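Long-range contacts in 3-Hydroxyacyl-CoA dehydrogenase (Ralstonia eutropha H16, PDB 4PZD), which catalyses the NAD-dependent oxidation of (3S)-3-hydroxyacyl-CoA to 3-oxoacyl-CoA, probably with 3-hydroxybutyryl-CoA among its substrates: residues A[30-35]-A[75-80]; A[135-140]-A[161-166]; A[193-198]-A[254-259]. All coordinates share one frame; numbering follows the deposited sequence.

Interaction 1. Residues A[30-35]-A[75-80]; sequences VMVDIS and TSYDDL. With NAD (nicotinamide-adenine-dinucleotide), chain J.
Val32 sends its two methyls to different partners on the 75-80 loop. CG1 lies 3.6 Å from Tyr77 CD1, the valine meeting the tyrosine at about a right angle and obliquely to the ring, while CG2 rests against Leu80 CD2 at 3.7 Å. With CG1 anti to the backbone N (chi1 -179°) and CG2 anti to the carbonyl carbon, one methyl goes to the aromatic and the other to the leucine. Val30, two residues back on the same side of the strand, repeats the rotamer with a single methyl in play: its CG1 approaches Leu80 CD2 at 3.8 Å and the CB of Asp79 at 3.7 Å, the aspartate crossing it nearly perpendicularly. Leu80 CD2 is thus shared by both valines, and the leucine also reaches Val9 of strand 5-9. Toward the end of the strand the packing gives way to backbone, with Tyr77 CE1 near the carbonyl oxygen of Asp33, which lies oblique to the ring. The ring of Tyr77 has the carbonyl carbon of Thr75 over one face, toward its rim, and Gln103 of helix 94-107 beside it.

Asp33 turns the opposite way, to the cofactor. Its OD1 accepts from O2B of the adenosine ribose at 2.6 Å and its OD2 from O3B at 2.7 Å, so each carboxylate oxygen takes one ribose hydroxyl. The amide of Ile34 also donates to OD1, from the anti side, and that of Ala11 to OD2, which together fix the rotation of the carboxylate. Ile34 CG2 lies 3.8 Å from N1A of the adenine. An acidic residue just past the end of the second strand, gripping both ribose hydroxyls, is the hallmark of an NAD-specific Rossmann fold.

Interaction 2. Residues A[135-140]-A[161-166]; sequences RFIGMH and DTTHAA
Arg135 and Thr163 make the polar part of the contact, without a hydrogen bond between them. The threonine OG1 sits over one face of the guanidinium, toward its rim, 3.6 Å from Arg135 NE, and it also comes within 3.4 Å of Arg135 CA. That hydroxyl is bonded to the carbonyl of Asp134, just before the strand, which ties the first turn of helix 161-173 to the start of strand 136-141. The arginine reaches the helix by folding back: its CB leaves away from it, and bends at chi2 (-84°) and chi3 (122°) return the guanidinium to the threonines. There NH2 lies 3.6 Å from Thr162 CB, and Thr162 CG2 is at the guanidinium edge, in its plane. NH1 makes a weak hydrogen bond to the carbonyl of Asn111.

Strand and helix run roughly alike, their axes 38° apart and 8.7 Å at closest approach, as a helix lies on the sheet of this Rossmann-type NAD-binding domain.

Apolar contacts are looser. Thr163 CG2, anti to its own backbone N, lies 4.1 Å from Ile137 CB and close to the carbonyl group of Arg135. Ile137 CD1 meets His164 CA at 4.2 Å, and the isoleucine continues onto Val167 one turn further along the helix. Phe136 faces the other side of the sheet, against Ile123, Leu126 and Ala127 of helix 123-127.

Interaction 3. Residues A[193-198]-A[254-259]; sequences LCPMIN and PKYRPA
The ring of Tyr256 meets Pro195 at its edge: the proline CG lies near the ring plane, 4.2 Å from Tyr256 CD1. One face of the ring carries CG of the neighbouring Lys255, 4.0 Å above the plane and toward the rim, and the ring of Phe251 also meets it, with planes about 20° apart. The phenol oxygen is hydrogen-bonded to Arg191 and to Glu199 of the second subunit. The guanidinium of Arg257 is a second flat group, with the carbonyl oxygen of Pro254 at its edge. NE donates to that oxygen at 3.1 Å in a nearly straight bond (178°), and the oxygen lies in the guanidinium plane. The amide N of Arg257 donates to the same oxygen from the opposite face of the carbonyl plane, so two bonds grip it and close the turn.

The third flat group, the amide of Asn198, is probably turned over in the model, so its two ends cannot be told apart with confidence. It extends from the helix with CG anti to the backbone N (chi1 -156°), which places the amide beside the chain at Arg257, Pro258 and Ala259; CG is 3.5 Å from the backbone N of Ala259.

The contact belongs to the all-helical C-terminal domain of the 3-hydroxyacyl-CoA dehydrogenase family, where the 254-259 segment links helix 237-251 to helix 260-268 and passes alongside helix 189-205. Ala259 occupies the N-cap position of helix 260-268, and its CB rests 3.7 Å from the backbone O of Asn198, with Phe201 and Cys202 beyond. Salt bridges continue into the second subunit: Lys255 pairs with Glu199 and Arg257 with Asp253, both of that subunit, which places this loop at the dimer interface.

In the fold
The three contacts follow one another along the chain, each closing before the next opens. Interactions 1 and 2 share the eight-stranded sheet of the NAD-binding domain, their centres about 22 Å apart: interaction 1 lies near one margin, by the outermost strand 71-74, whereas strand 136-141 of interaction 2 runs beyond 113-117. The bound NAD touches both segments' residues, meeting Asp33 in the former and His140, which is predicted to be important for catalysis, in the latter. Interaction 3 belongs to the helical C-terminal domain, its centre about 39 Å from that of interaction 1 and 29 Å from that of interaction 2. Of the three, it alone adjoins the second subunit.

Interaction 1. Residues A[30-35]-A[75-80]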
loop_
_atom_site.group_PDB
_atom_site.type_symbol
_atom_site.label_atom_id
_atom_site.label_comp_id
_atom_site.label_asym_id
_atom_site.label_seq_id
_atom_site.Cartn_x
_atom_site.Cartn_y
_atom_site.Cartn_z
ATOM N N VAL A 30 -31.124 -15.585 10.635
ATOM C CA VAL A 30 -32.315 -15.700 9.796
ATOM C C VAL A 30 -31.983 -15.067 8.441
ATOM O O VAL A 30 -31.996 -13.839 8.284
ATOM C CB VAL A 30 -33.538 -15.008 10.450
ATOM C CG1 VAL A 30 -34.704 -14.869 9.478
ATOM C CG2 VAL A 30 -33.977 -15.779 11.679
ATOM N N MET A 31 -31.665 -15.907 7.467
ATOM C CA MET A 31 -31.223 -15.409 6.185
ATOM C C MET A 31 -32.375 -15.392 5.201
ATOM O O MET A 31 -32.960 -16.427 4.927
ATOM C CB MET A 31 -30.122 -16.279 5.653
ATOM C CG MET A 31 -29.205 -15.530 4.726
ATOM S SD MET A 31 -28.224 -16.611 3.685
ATOM C CE MET A 31 -28.040 -18.101 4.655
ATOM N N VAL A 32 -32.677 -14.217 4.661
ATOM C CA VAL A 32 -33.823 -14.029 3.777
ATOM C C VAL A 32 -33.363 -13.690 2.340
ATOM O O VAL A 32 -32.513 -12.824 2.148
ATOM C CB VAL A 32 -34.731 -12.912 4.344
ATOM C CG1 VAL A 32 -35.951 -12.689 3.466
ATOM C CG2 VAL A 32 -35.172 -13.252 5.757
ATOM N N ASP A 33 -33.893 -14.391 1.334
ATOM C CA ASP A 33 -33.720 -13.983 -0.081
ATOM C C ASP A 33 -35.079 -14.038 -0.796
ATOM O O ASP A 33 -36.118 -14.093 -0.125
ATOM C CB ASP A 33 -32.646 -14.831 -0.785
ATOM C CG ASP A 33 -31.826 -14.033 -1.786
ATOM O OD1 ASP A 33 -32.419 -13.203 -2.505
ATOM O OD2 ASP A 33 -30.597 -14.233 -1.866
ATOM N N ILE A 34 -35.098 -14.011 -2.131
ATOM C CA ILE A 34 -36.376 -13.894 -2.885
ATOM C C ILE A 34 -36.874 -15.179 -3.526
ATOM O O ILE A 34 -38.022 -15.252 -3.930
ATOM C CB ILE A 34 -36.326 -12.802 -3.967
ATOM C CG1 ILE A 34 -35.046 -12.946 -4.817
ATOM C CG2 ILE A 34 -36.458 -11.426 -3.311
ATOM C CD1 ILE A 34 -35.086 -12.255 -6.167
ATOM N N SER A 35 -36.019 -16.181 -3.638
ATOM C CA SER A 35 -36.450 -17.507 -4.068
ATOM C C SER A 35 -36.090 -18.499 -2.974
ATOM O O SER A 35 -35.578 -18.109 -1.918
ATOM C CB SER A 35 -35.804 -17.888 -5.418
ATOM O OG SER A 35 -34.393 -17.686 -5.443
ATOM N N THR A 75 -37.690 -17.163 3.357
ATOM C CA THR A 75 -38.011 -16.470 2.114
ATOM C C THR A 75 -39.117 -15.443 2.349
ATOM O O THR A 75 -39.358 -14.569 1.514
ATOM C CB THR A 75 -38.432 -17.461 0.994
ATOM O OG1 THR A 75 -39.596 -16.969 0.323
ATOM C CG2 THR A 75 -38.761 -18.848 1.558
ATOM N N SER A 76 -39.807 -15.572 3.476
ATOM C CA SER A 76 -40.707 -14.545 3.930
ATOM C C SER A 76 -39.927 -13.623 4.835
ATOM O O SER A 76 -38.920 -13.990 5.458
ATOM C CB SER A 76 -41.898 -15.137 4.686
ATOM O OG SER A 76 -42.772 -14.110 5.141
ATOM N N TYR A 77 -40.458 -12.427 4.941
ATOM C CA TYR A 77 -39.720 -11.295 5.424
ATOM C C TYR A 77 -40.141 -10.962 6.851
ATOM O O TYR A 77 -39.404 -10.286 7.569
ATOM C CB TYR A 77 -39.964 -10.171 4.430
ATOM C CG TYR A 77 -40.098 -10.753 3.014
ATOM C CD1 TYR A 77 -38.972 -11.164 2.293
ATOM C CD2 TYR A 77 -41.363 -10.971 2.436
ATOM C CE1 TYR A 77 -39.099 -11.716 1.024
ATOM C CE2 TYR A 77 -41.492 -11.524 1.172
ATOM C CZ TYR A 77 -40.360 -11.893 0.473
ATOM O OH TYR A 77 -40.491 -12.444 -0.775
ATOM N N ASP A 78 -41.301 -11.490 7.269
ATOM C CA ASP A 78 -41.769 -11.403 8.657
ATOM C C ASP A 78 -40.934 -12.265 9.613
ATOM O O ASP A 78 -41.098 -12.163 10.820
ATOM C CB ASP A 78 -43.250 -11.808 8.770
ATOM C CG ASP A 78 -44.195 -10.814 8.100
ATOM O OD1 ASP A 78 -44.265 -9.654 8.555
ATOM O OD2 ASP A 78 -44.891 -11.199 7.132
ATOM N N ASP A 79 -40.039 -13.110 9.093
ATOM C CA ASP A 79 -39.183 -13.943 9.955
ATOM C C ASP A 79 -38.221 -13.097 10.754
ATOM O O ASP A 79 -37.667 -13.550 11.744
ATOM C CB ASP A 79 -38.389 -14.952 9.133
ATOM C CG ASP A 79 -39.279 -15.917 8.406
ATOM O OD1 ASP A 79 -40.176 -15.438 7.696
ATOM O OD2 ASP A 79 -39.091 -17.141 8.527
ATOM N N LEU A 80 -38.038 -11.863 10.303
ATOM C CA LEU A 80 -37.116 -10.915 10.910
ATOM C C LEU A 80 -37.680 -10.179 12.145
ATOM O O LEU A 80 -36.992 -9.327 12.713
ATOM C CB LEU A 80 -36.671 -9.889 9.858
ATOM C CG LEU A 80 -36.129 -10.417 8.521
ATOM C CD1 LEU A 80 -35.991 -9.276 7.526
ATOM C CD2 LEU A 80 -34.798 -11.120 8.703
HETATM P PA NAD J . -24.181 -11.604 -5.063
HETATM O O1A NAD J . -24.348 -11.381 -6.547
HETATM O O2A NAD J . -23.217 -12.672 -4.595
HETATM O O5B NAD J . -25.646 -11.934 -4.471
HETATM C C5B NAD J . -26.627 -10.922 -4.221
HETATM C C4B NAD J . -27.799 -11.537 -3.459
HETATM O O4B NAD J . -28.709 -10.509 -3.027
HETATM C C3B NAD J . -28.575 -12.538 -4.331
HETATM O O3B NAD J . -28.660 -13.851 -3.730
HETATM C C2B NAD J . -29.936 -11.875 -4.515
HETATM O O2B NAD J . -31.026 -12.805 -4.655
HETATM C C1B NAD J . -30.050 -10.977 -3.275
HETATM N N9A NAD J . -31.124 -9.939 -3.460
HETATM C C8A NAD J . -31.297 -9.069 -4.492
HETATM N N7A NAD J . -32.422 -8.319 -4.294
HETATM C C5A NAD J . -32.991 -8.707 -3.134
HETATM C C6A NAD J . -34.194 -8.331 -2.323
HETATM N N6A NAD J . -35.040 -7.344 -2.749
HETATM N N1A NAD J . -34.421 -9.003 -1.149
HETATM C C2A NAD J . -33.587 -9.985 -0.723
HETATM N N3A NAD J . -32.478 -10.362 -1.414
HETATM C C4A NAD J . -32.135 -9.778 -2.595
HETATM O O3 NAD J . -23.835 -10.178 -4.377
HETATM P PN NAD J . -22.961 -9.925 -3.037
HETATM O O1N NAD J . -21.497 -10.100 -3.381
HETATM O O2N NAD J . -23.562 -10.700 -1.881
HETATM O O5D NAD J . -23.200 -8.335 -2.822
HETATM C C5D NAD J . -24.153 -7.823 -1.898
HETATM C C4D NAD J . -23.870 -6.362 -1.553
HETATM O O4D NAD J . -22.815 -6.224 -0.588
HETATM C C3D NAD J . -23.410 -5.515 -2.720
HETATM O O3D NAD J . -24.498 -5.077 -3.519
HETATM C C2D NAD J . -22.711 -4.389 -2.000
HETATM O O2D NAD J . -23.683 -3.477 -1.480
HETATM C C1D NAD J . -22.027 -5.041 -0.831
HETATM N N1N NAD J . -20.587 -5.294 -1.124
HETATM C C2N NAD J . -20.217 -6.120 -2.131
HETATM C C3N NAD J . -18.876 -6.382 -2.429
HETATM C C7N NAD J . -18.549 -7.331 -3.564
HETATM O O7N NAD J . -17.757 -7.003 -4.427
HETATM N N7N NAD J . -19.133 -8.532 -3.615
HETATM C C4N NAD J . -17.885 -5.762 -1.655
HETATM C C5N NAD J . -18.271 -4.918 -0.622
HETATM C C6N NAD J . -19.630 -4.693 -0.378
#

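Interaction 2. Residues A[135-140]-A[161-166]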
loop_
_atom_site.group_PDB
_atom_site.type_symbol
_atom_site.label_atom_id
_atom_site.label_comp_id
_atom_site.label_asym_id
_atom_site.label_seq_id
_atom_site.Cartn_x
_atom_site.Cartn_y
_atom_site.Cartn_z
ATOM N N ARG A 135 -31.047 4.342 14.941
ATOM C CA ARG A 135 -30.885 2.881 15.026
ATOM C C ARG A 135 -30.224 2.277 13.778
ATOM O O ARG A 135 -30.135 1.059 13.672
ATOM C CB ARG A 135 -32.255 2.223 15.269
ATOM C CG ARG A 135 -32.785 2.411 16.684
ATOM C CD ARG A 135 -32.196 1.365 17.613
ATOM N NE ARG A 135 -31.476 1.951 18.742
ATOM C CZ ARG A 135 -30.705 1.265 19.590
ATOM N NH1 ARG A 135 -30.543 -0.054 19.467
ATOM N NH2 ARG A 135 -30.092 1.913 20.572
ATOM N N PHE A 136 -29.761 3.131 12.854
ATOM C CA PHE A 136 -29.127 2.702 11.609
ATOM C C PHE A 136 -27.614 2.899 11.600
ATOM O O PHE A 136 -27.116 3.919 12.051
ATOM C CB PHE A 136 -29.731 3.476 10.444
ATOM C CG PHE A 136 -29.325 2.952 9.105
ATOM C CD1 PHE A 136 -29.988 1.901 8.542
ATOM C CD2 PHE A 136 -28.272 3.511 8.421
ATOM C CE1 PHE A 136 -29.608 1.408 7.317
ATOM C CE2 PHE A 136 -27.883 3.025 7.196
ATOM C CZ PHE A 136 -28.551 1.971 6.644
ATOM N N ILE A 137 -26.898 1.950 11.014
ATOM C CA ILE A 137 -25.460 2.044 10.895
ATOM C C ILE A 137 -24.925 1.280 9.662
ATOM O O ILE A 137 -25.516 0.298 9.201
ATOM C CB ILE A 137 -24.803 1.472 12.163
ATOM C CG1 ILE A 137 -23.302 1.781 12.194
ATOM C CG2 ILE A 137 -25.024 -0.039 12.244
ATOM C CD1 ILE A 137 -22.634 1.453 13.512
ATOM N N GLY A 138 -23.784 1.737 9.151
ATOM C CA GLY A 138 -23.131 1.112 8.026
ATOM C C GLY A 138 -22.185 0.012 8.445
ATOM O O GLY A 138 -21.440 0.121 9.409
ATOM N N MET A 139 -22.200 -1.064 7.699
ATOM C CA MET A 139 -21.129 -2.009 7.792
ATOM C C MET A 139 -20.520 -2.149 6.409
ATOM O O MET A 139 -21.159 -1.863 5.397
ATOM C CB MET A 139 -21.663 -3.322 8.323
ATOM C CG MET A 139 -22.333 -3.118 9.671
ATOM S SD MET A 139 -23.073 -4.591 10.386
ATOM C CE MET A 139 -21.695 -5.313 11.278
ATOM N N HIS A 140 -19.258 -2.526 6.376
ATOM C CA HIS A 140 -18.612 -2.906 5.155
ATOM C C HIS A 140 -17.724 -4.103 5.560
ATOM O O HIS A 140 -16.786 -3.958 6.351
ATOM C CB HIS A 140 -17.889 -1.678 4.578
ATOM C CG HIS A 140 -16.918 -1.971 3.471
ATOM N ND1 HIS A 140 -17.217 -2.776 2.392
ATOM C CD2 HIS A 140 -15.651 -1.540 3.274
ATOM C CE1 HIS A 140 -16.164 -2.853 1.597
ATOM N NE2 HIS A 140 -15.206 -2.104 2.106
ATOM N N ASP A 161 -24.694 6.495 19.815
ATOM C CA ASP A 161 -23.606 5.777 20.480
ATOM C C ASP A 161 -23.966 4.347 20.871
ATOM O O ASP A 161 -23.108 3.448 20.824
ATOM C CB ASP A 161 -23.126 6.560 21.709
ATOM C CG ASP A 161 -22.420 7.868 21.331
ATOM O OD1 ASP A 161 -21.569 7.877 20.397
ATOM O OD2 ASP A 161 -22.725 8.890 21.974
ATOM N N THR A 162 -25.226 4.138 21.257
ATOM C CA THR A 162 -25.695 2.825 21.697
ATOM C C THR A 162 -25.740 1.870 20.517
ATOM O O THR A 162 -25.259 0.730 20.624
ATOM C CB THR A 162 -27.111 2.892 22.296
ATOM O OG1 THR A 162 -27.278 4.112 23.024
ATOM C CG2 THR A 162 -27.371 1.710 23.197
ATOM N N THR A 163 -26.349 2.330 19.411
ATOM C CA THR A 163 -26.354 1.578 18.174
ATOM C C THR A 163 -24.919 1.211 17.856
ATOM O O THR A 163 -24.625 0.065 17.473
ATOM C CB THR A 163 -26.935 2.357 16.977
ATOM O OG1 THR A 163 -28.299 2.751 17.220
ATOM C CG2 THR A 163 -26.863 1.493 15.704
ATOM N N HIS A 164 -24.017 2.170 18.032
ATOM C CA HIS A 164 -22.609 1.935 17.704
ATOM C C HIS A 164 -21.977 0.860 18.588
ATOM O O HIS A 164 -21.443 -0.125 18.078
ATOM C CB HIS A 164 -21.832 3.248 17.727
ATOM C CG HIS A 164 -20.355 3.081 17.864
ATOM N ND1 HIS A 164 -19.601 2.372 16.959
ATOM C CD2 HIS A 164 -19.487 3.558 18.793
ATOM C CE1 HIS A 164 -18.332 2.396 17.339
ATOM N NE2 HIS A 164 -18.236 3.111 18.445
ATOM N N ALA A 165 -22.072 0.998 19.901
ATOM C CA ALA A 165 -21.388 0.044 20.790
ATOM C C ALA A 165 -21.885 -1.407 20.580
ATOM O O ALA A 165 -21.076 -2.352 20.525
ATOM C CB ALA A 165 -21.522 0.480 22.240
ATOM N N ALA A 166 -23.201 -1.570 20.427
ATOM C CA ALA A 166 -23.836 -2.891 20.144
ATOM C C ALA A 166 -23.252 -3.571 18.948
ATOM O O ALA A 166 -22.827 -4.716 19.024
ATOM C CB ALA A 166 -25.321 -2.736 19.905
#

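Interaction 3. Residues A[193-198]-A[254-259]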
loop_
_atom_site.group_PDB
_atom_site.type_symbol
_atom_site.label_atom_id
_atom_site.label_comp_id
_atom_site.label_asym_id
_atom_site.label_seq_id
_atom_site.Cartn_x
_atom_site.Cartn_y
_atom_site.Cartn_z
ATOM N N LEU A 193 -6.563 3.402 -0.241
ATOM C CA LEU A 193 -6.064 2.426 -1.176
ATOM C C LEU A 193 -6.379 2.871 -2.599
ATOM O O LEU A 193 -5.490 2.921 -3.438
ATOM C CB LEU A 193 -6.672 1.057 -0.887
ATOM C CG LEU A 193 -6.213 -0.057 -1.847
ATOM C CD1 LEU A 193 -4.793 -0.461 -1.540
ATOM C CD2 LEU A 193 -7.122 -1.279 -1.802
ATOM N N CYS A 194 -7.619 3.230 -2.894
ATOM C CA CYS A 194 -7.977 3.308 -4.325
ATOM C C CYS A 194 -7.290 4.434 -5.077
ATOM O O CYS A 194 -6.936 4.255 -6.228
ATOM C CB CYS A 194 -9.491 3.295 -4.554
ATOM S SG CYS A 194 -10.293 1.731 -4.076
ATOM N N PRO A 195 -7.069 5.588 -4.423
ATOM C CA PRO A 195 -6.281 6.622 -5.154
ATOM C C PRO A 195 -4.811 6.237 -5.384
ATOM O O PRO A 195 -4.145 6.776 -6.258
ATOM C CB PRO A 195 -6.443 7.881 -4.290
ATOM C CG PRO A 195 -7.770 7.676 -3.616
ATOM C CD PRO A 195 -7.887 6.186 -3.354
ATOM N N MET A 196 -4.321 5.280 -4.624
ATOM C CA MET A 196 -2.993 4.759 -4.876
ATOM C C MET A 196 -2.997 3.901 -6.139
ATOM O O MET A 196 -2.140 4.063 -6.996
ATOM C CB MET A 196 -2.549 3.936 -3.696
ATOM C CG MET A 196 -1.066 3.715 -3.653
ATOM S SD MET A 196 -0.791 2.195 -2.769
ATOM C CE MET A 196 -1.088 1.099 -4.157
ATOM N N ILE A 197 -3.978 3.004 -6.257
ATOM C CA ILE A 197 -4.128 2.243 -7.472
ATOM C C ILE A 197 -4.167 3.266 -8.651
ATOM O O ILE A 197 -3.387 3.180 -9.627
ATOM C CB ILE A 197 -5.415 1.381 -7.488
ATOM C CG1 ILE A 197 -5.631 0.541 -6.203
ATOM C CG2 ILE A 197 -5.426 0.504 -8.721
ATOM C CD1 ILE A 197 -4.443 -0.273 -5.772
ATOM N N ASN A 198 -5.048 4.250 -8.527
ATOM C CA ASN A 198 -5.161 5.318 -9.520
ATOM C C ASN A 198 -3.838 5.988 -9.885
ATOM O O ASN A 198 -3.572 6.267 -11.051
ATOM C CB ASN A 198 -6.136 6.390 -9.041
ATOM C CG ASN A 198 -6.730 7.176 -10.184
ATOM O OD1 ASN A 198 -6.692 8.379 -10.200
ATOM N ND2 ASN A 198 -7.305 6.481 -11.134
ATOM N N PRO A 254 -10.960 17.640 -8.240
ATOM C CA PRO A 254 -10.130 16.956 -9.225
ATOM C C PRO A 254 -8.898 16.276 -8.681
ATOM O O PRO A 254 -8.221 15.534 -9.417
ATOM C CB PRO A 254 -9.698 18.083 -10.177
ATOM C CG PRO A 254 -9.792 19.302 -9.364
ATOM C CD PRO A 254 -11.042 19.079 -8.545
ATOM N N LYS A 255 -8.571 16.531 -7.427
ATOM C CA LYS A 255 -7.497 15.784 -6.791
ATOM C C LYS A 255 -7.698 14.268 -7.060
ATOM O O LYS A 255 -6.750 13.539 -7.292
ATOM C CB LYS A 255 -7.473 16.076 -5.300
ATOM C CG LYS A 255 -6.621 15.072 -4.572
ATOM C CD LYS A 255 -6.319 15.465 -3.151
ATOM C CE LYS A 255 -5.484 14.341 -2.549
ATOM N NZ LYS A 255 -5.561 14.264 -1.073
ATOM N N TYR A 256 -8.960 13.832 -7.064
ATOM C CA TYR A 256 -9.352 12.451 -7.366
ATOM C C TYR A 256 -9.776 12.187 -8.836
ATOM O O TYR A 256 -10.561 11.310 -9.075
ATOM C CB TYR A 256 -10.489 12.056 -6.402
ATOM C CG TYR A 256 -10.150 12.401 -4.939
ATOM C CD1 TYR A 256 -9.476 11.486 -4.149
ATOM C CD2 TYR A 256 -10.481 13.645 -4.371
ATOM C CE1 TYR A 256 -9.139 11.771 -2.838
ATOM C CE2 TYR A 256 -10.156 13.951 -3.064
ATOM C CZ TYR A 256 -9.470 12.990 -2.298
ATOM O OH TYR A 256 -9.063 13.210 -1.016
ATOM N N ARG A 257 -9.293 12.962 -9.814
ATOM C CA ARG A 257 -9.464 12.620 -11.240
ATOM C C ARG A 257 -9.241 11.147 -11.415
ATOM O O ARG A 257 -8.177 10.646 -11.055
ATOM C CB ARG A 257 -8.308 13.205 -12.061
ATOM C CG ARG A 257 -8.535 14.511 -12.766
ATOM C CD ARG A 257 -7.159 15.068 -13.195
ATOM N NE ARG A 257 -6.560 15.691 -12.033
ATOM C CZ ARG A 257 -5.393 16.299 -11.986
ATOM N NH1 ARG A 257 -4.639 16.368 -13.051
ATOM N NH2 ARG A 257 -4.989 16.842 -10.843
ATOM N N PRO A 258 -10.171 10.444 -12.024
ATOM C CA PRO A 258 -9.699 9.141 -12.507
ATOM C C PRO A 258 -8.549 9.265 -13.507
ATOM O O PRO A 258 -8.566 10.159 -14.334
ATOM C CB PRO A 258 -10.925 8.551 -13.206
ATOM C CG PRO A 258 -12.073 9.271 -12.627
ATOM C CD PRO A 258 -11.629 10.539 -11.966
ATOM N N ALA A 259 -7.559 8.380 -13.408
ATOM C CA ALA A 259 -6.507 8.218 -14.436
ATOM C C ALA A 259 -7.109 7.930 -15.801
ATOM O O ALA A 259 -8.084 7.160 -15.904
ATOM C CB ALA A 259 -5.563 7.070 -14.069
#